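Local atomic coordinates of peptidase M42 (Thaumarchaeota archaeon SCGC AB-539-E09, PDB entry 5DS0), a protein that probably acts as a TET-type aminopeptidase of the M42 family, using two metal ions to remove amino acids from the N-termini of peptides. Residues Glu251-Val263 with Leu330-Leu342. Sequence-based numbering, arbitrary orientation.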
loop_
_atom_site.group_PDB
_atom_site.type_symbol
_atom_site.label_atom_id
_atom_site.label_comp_id
_atom_site.label_asym_id
_atom_site.label_seq_id
_atom_site.Cartn_x
_atom_site.Cartn_y
_atom_site.Cartn_z
ATOM N N GLU C 251 1.126 -22.537 22.685
ATOM C CA GLU C 251 2.237 -21.585 22.807
ATOM C C GLU C 251 2.608 -21.285 24.280
ATOM O O GLU C 251 3.744 -20.899 24.568
ATOM C CB GLU C 251 1.889 -20.265 22.114
ATOM C CG GLU C 251 1.420 -20.348 20.650
ATOM C CD GLU C 251 2.560 -20.319 19.639
ATOM O OE1 GLU C 251 3.705 -20.127 20.076
ATOM O OE2 GLU C 251 2.322 -20.474 18.415
ATOM N N ALA C 252 1.640 -21.430 25.195
ATOM C CA ALA C 252 1.852 -21.242 26.646
ATOM C C ALA C 252 1.073 -22.306 27.402
ATOM O O ALA C 252 -0.085 -22.124 27.758
ATOM C CB ALA C 252 1.420 -19.851 27.086
ATOM N N LEU C 253 1.726 -23.432 27.615
ATOM C CA LEU C 253 1.093 -24.589 28.217
ATOM C C LEU C 253 0.698 -24.405 29.683
ATOM O O LEU C 253 -0.276 -25.021 30.111
ATOM C CB LEU C 253 2.004 -25.822 28.089
ATOM C CG LEU C 253 2.119 -26.399 26.672
ATOM C CD1 LEU C 253 3.440 -27.141 26.494
ATOM C CD2 LEU C 253 0.920 -27.275 26.317
ATOM N N THR C 254 1.437 -23.594 30.447
ATOM C CA THR C 254 1.268 -23.579 31.900
ATOM C C THR C 254 0.129 -22.692 32.356
ATOM O O THR C 254 -0.180 -21.690 31.725
ATOM C CB THR C 254 2.538 -23.150 32.638
ATOM O OG1 THR C 254 2.978 -21.884 32.152
ATOM C CG2 THR C 254 3.631 -24.159 32.426
ATOM N N LYS C 255 -0.491 -23.101 33.458
ATOM C CA LYS C 255 -1.581 -22.373 34.078
ATOM C C LYS C 255 -1.252 -22.080 35.527
ATOM O O LYS C 255 -0.710 -22.926 36.237
ATOM C CB LYS C 255 -2.867 -23.195 33.995
ATOM C CG LYS C 255 -3.291 -23.523 32.571
ATOM C CD LYS C 255 -4.673 -24.140 32.502
ATOM C CE LYS C 255 -5.221 -24.174 31.083
ATOM N NZ LYS C 255 -5.571 -22.832 30.535
HETATM N N MSE C 256 -1.576 -20.881 35.972
HETATM C CA MSE C 256 -1.300 -20.495 37.342
HETATM C C MSE C 256 -2.197 -21.309 38.224
HETATM O O MSE C 256 -3.410 -21.380 38.007
HETATM C CB MSE C 256 -1.560 -19.009 37.518
HETATM C CG MSE C 256 -1.193 -18.529 38.907
HETATM SE SE MSE C 256 -1.766 -16.661 39.148
HETATM C CE MSE C 256 -3.716 -16.854 39.340
ATOM N N GLY C 257 -1.601 -21.955 39.218
ATOM C CA GLY C 257 -2.348 -22.754 40.193
ATOM C C GLY C 257 -2.384 -24.248 39.938
ATOM O O GLY C 257 -2.837 -24.996 40.785
ATOM N N LYS C 258 -1.881 -24.682 38.791
ATOM C CA LYS C 258 -1.861 -26.096 38.419
ATOM C C LYS C 258 -0.486 -26.731 38.623
ATOM O O LYS C 258 -0.226 -27.827 38.143
ATOM C CB LYS C 258 -2.293 -26.248 36.965
ATOM C CG LYS C 258 -3.742 -25.890 36.728
ATOM C CD LYS C 258 -4.643 -27.051 37.103
ATOM C CE LYS C 258 -5.927 -26.575 37.767
ATOM N NZ LYS C 258 -6.727 -27.750 38.210
ATOM N N GLY C 259 0.390 -26.041 39.343
ATOM C CA GLY C 259 1.652 -26.631 39.803
ATOM C C GLY C 259 2.865 -26.068 39.103
ATOM O O GLY C 259 2.738 -25.407 38.091
ATOM N N PRO C 260 4.060 -26.327 39.641
ATOM C CA PRO C 260 5.262 -25.868 38.968
ATOM C C PRO C 260 5.411 -26.504 37.605
ATOM O O PRO C 260 4.814 -27.543 37.328
ATOM C CB PRO C 260 6.390 -26.334 39.885
ATOM C CG PRO C 260 5.796 -27.437 40.694
ATOM C CD PRO C 260 4.373 -27.022 40.898
ATOM N N GLY C 261 6.206 -25.865 36.760
ATOM C CA GLY C 261 6.432 -26.346 35.418
ATOM C C GLY C 261 7.789 -26.992 35.289
ATOM O O GLY C 261 8.687 -26.766 36.096
ATOM N N LEU C 262 7.925 -27.821 34.265
ATOM C CA LEU C 262 9.209 -28.391 33.887
ATOM C C LEU C 262 9.406 -28.111 32.420
ATOM O O LEU C 262 8.582 -28.465 31.585
ATOM C CB LEU C 262 9.210 -29.884 34.129
ATOM C CG LEU C 262 10.499 -30.568 33.713
ATOM C CD1 LEU C 262 11.615 -30.193 34.665
ATOM C CD2 LEU C 262 10.321 -32.073 33.702
ATOM N N VAL C 263 10.504 -27.459 32.104
ATOM C CA VAL C 263 10.741 -27.030 30.745
ATOM C C VAL C 263 11.384 -28.170 29.977
ATOM O O VAL C 263 12.507 -28.586 30.308
ATOM C CB VAL C 263 11.648 -25.793 30.701
ATOM C CG1 VAL C 263 11.910 -25.373 29.265
ATOM C CG2 VAL C 263 11.025 -24.652 31.461
ATOM N N LEU C 330 1.331 -11.641 38.559
ATOM C CA LEU C 330 0.647 -12.469 39.558
ATOM C C LEU C 330 1.209 -13.870 39.540
ATOM O O LEU C 330 1.496 -14.398 38.480
ATOM C CB LEU C 330 -0.835 -12.552 39.239
ATOM C CG LEU C 330 -1.562 -11.219 39.137
ATOM C CD1 LEU C 330 -2.926 -11.415 38.509
ATOM C CD2 LEU C 330 -1.695 -10.592 40.512
ATOM N N LEU C 331 1.354 -14.475 40.714
ATOM C CA LEU C 331 1.659 -15.905 40.784
ATOM C C LEU C 331 0.964 -16.566 41.969
ATOM O O LEU C 331 0.515 -15.880 42.873
ATOM C CB LEU C 331 3.179 -16.149 40.805
ATOM C CG LEU C 331 4.044 -15.544 41.907
ATOM C CD1 LEU C 331 3.838 -16.249 43.238
ATOM C CD2 LEU C 331 5.497 -15.655 41.519
ATOM N N SER C 332 0.907 -17.898 41.939
ATOM C CA SER C 332 0.238 -18.690 42.974
ATOM C C SER C 332 1.198 -19.088 44.097
ATOM O O SER C 332 2.252 -19.658 43.844
ATOM C CB SER C 332 -0.354 -19.945 42.352
ATOM O OG SER C 332 -0.669 -20.916 43.335
ATOM N N LEU C 333 0.829 -18.799 45.339
ATOM C CA LEU C 333 1.642 -19.198 46.491
ATOM C C LEU C 333 1.673 -20.705 46.661
ATOM O O LEU C 333 2.642 -21.249 47.184
ATOM C CB LEU C 333 1.128 -18.557 47.770
ATOM C CG LEU C 333 1.278 -17.044 47.770
ATOM C CD1 LEU C 333 0.670 -16.483 49.039
ATOM C CD2 LEU C 333 2.739 -16.621 47.649
ATOM N N LYS C 334 0.604 -21.368 46.227
ATOM C CA LYS C 334 0.533 -22.808 46.240
ATOM C C LYS C 334 1.546 -23.420 45.269
ATOM O O LYS C 334 2.246 -24.364 45.639
ATOM C CB LYS C 334 -0.871 -23.252 45.881
ATOM C CG LYS C 334 -1.102 -24.734 46.067
ATOM C CD LYS C 334 -2.397 -25.164 45.414
ATOM C CE LYS C 334 -2.541 -26.671 45.506
ATOM N NZ LYS C 334 -3.656 -27.171 44.646
ATOM N N ASP C 335 1.613 -22.902 44.043
ATOM C CA ASP C 335 2.611 -23.362 43.070
ATOM C C ASP C 335 4.026 -23.209 43.637
ATOM O O ASP C 335 4.865 -24.101 43.506
ATOM C CB ASP C 335 2.548 -22.545 41.775
ATOM C CG ASP C 335 1.323 -22.855 40.901
ATOM O OD1 ASP C 335 0.650 -23.895 41.120
ATOM O OD2 ASP C 335 1.042 -22.031 39.973
ATOM N N THR C 336 4.278 -22.059 44.259
ATOM C CA THR C 336 5.565 -21.744 44.871
ATOM C C THR C 336 5.919 -22.774 45.943
ATOM O O THR C 336 7.023 -23.315 45.969
ATOM C CB THR C 336 5.522 -20.341 45.511
ATOM O OG1 THR C 336 5.136 -19.405 44.517
ATOM C CG2 THR C 336 6.867 -19.931 46.076
ATOM N N GLU C 337 4.973 -23.037 46.834
ATOM C CA GLU C 337 5.177 -24.019 47.876
ATOM C C GLU C 337 5.565 -25.370 47.278
ATOM O O GLU C 337 6.486 -26.036 47.758
ATOM C CB GLU C 337 3.909 -24.131 48.729
ATOM C CG GLU C 337 3.959 -25.186 49.824
ATOM C CD GLU C 337 5.141 -25.024 50.774
ATOM O OE1 GLU C 337 5.686 -23.887 50.878
ATOM O OE2 GLU C 337 5.507 -26.023 51.448
ATOM N N ASN C 338 4.837 -25.786 46.252
ATOM C CA ASN C 338 5.104 -27.057 45.602
ATOM C C ASN C 338 6.453 -27.092 44.915
ATOM O O ASN C 338 7.075 -28.150 44.834
ATOM C CB ASN C 338 3.999 -27.401 44.604
ATOM C CG ASN C 338 2.812 -28.071 45.257
ATOM O OD1 ASN C 338 2.953 -28.785 46.250
ATOM N ND2 ASN C 338 1.642 -27.881 44.680
ATOM N N ALA C 339 6.894 -25.960 44.389
ATOM C CA ALA C 339 8.224 -25.899 43.798
ATOM C C ALA C 339 9.277 -26.119 44.862
ATOM O O ALA C 339 10.264 -26.809 44.636
ATOM C CB ALA C 339 8.441 -24.563 43.114
ATOM N N ILE C 340 9.051 -25.547 46.041
ATOM C CA ILE C 340 9.964 -25.751 47.159
ATOM C C ILE C 340 9.980 -27.231 47.556
ATOM O O ILE C 340 11.047 -27.829 47.691
ATOM C CB ILE C 340 9.611 -24.888 48.379
ATOM C CG1 ILE C 340 9.834 -23.416 48.071
ATOM C CG2 ILE C 340 10.476 -25.307 49.557
ATOM C CD1 ILE C 340 9.188 -22.502 49.087
ATOM N N ARG C 341 8.798 -27.824 47.725
ATOM C CA ARG C 341 8.704 -29.249 48.038
ATOM C C ARG C 341 9.459 -30.081 47.006
ATOM O O ARG C 341 10.240 -30.961 47.356
ATOM C CB ARG C 341 7.256 -29.707 48.077
ATOM C CG ARG C 341 6.497 -29.285 49.311
ATOM C CD ARG C 341 5.081 -29.835 49.279
ATOM N NE ARG C 341 4.132 -28.986 50.017
ATOM C CZ ARG C 341 3.663 -29.222 51.256
ATOM N NH1 ARG C 341 2.777 -28.382 51.801
ATOM N NH2 ARG C 341 4.106 -30.255 51.983
ATOM N N LEU C 342 9.228 -29.790 45.736
ATOM C CA LEU C 342 9.820 -30.571 44.667
ATOM C C LEU C 342 11.351 -30.524 44.683
ATOM O O LEU C 342 11.993 -31.567 44.548
ATOM C CB LEU C 342 9.310 -30.084 43.309
ATOM C CG LEU C 342 9.902 -30.786 42.088
ATOM C CD1 LEU C 342 9.616 -32.278 42.120
ATOM C CD2 LEU C 342 9.364 -30.162 40.810
#
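Asp335 has CG anti to its carbonyl carbon (chi1 -73°), which turns the carboxylate from the first turn of helix 333-349 to the backbone of Gly257 and Gly259. Asp335 OD2 accepts from Gly257 N at 2.7 Å, on its syn side and somewhat out of the plane. Asp335 OD1 accepts from Gly259 N at 2.8 Å, with the donor well above the carboxylate plane. The two bonds fix the rotation of the carboxylate and span the end of the type II turn Lys255-Lys258. Both glycines have positive phi, which suits residues without a side chain. With an alanine here the carboxylate is gone, and both N-H groups would probably lose their acceptor and the turn its tie to the helix. Ser332 is the N-cap: its OG accepts from Asp335 N at 3.1 Å. Selenomethionine Met256 lies beside strand 329-332, with CG 3.8 Å from Ser332 CB and SE 4.2 Å from Leu330 CB. Pro260 lies against the helix further on, its CD 3.7 Å from Asn338 CB. Gln291 NE2 hydrogen-bonds Lys255 O and Gly259 O of the same loop. The carboxylate is thus gripped by neutral backbone donors near a helix N-terminus, a setting likely to favour its charged form.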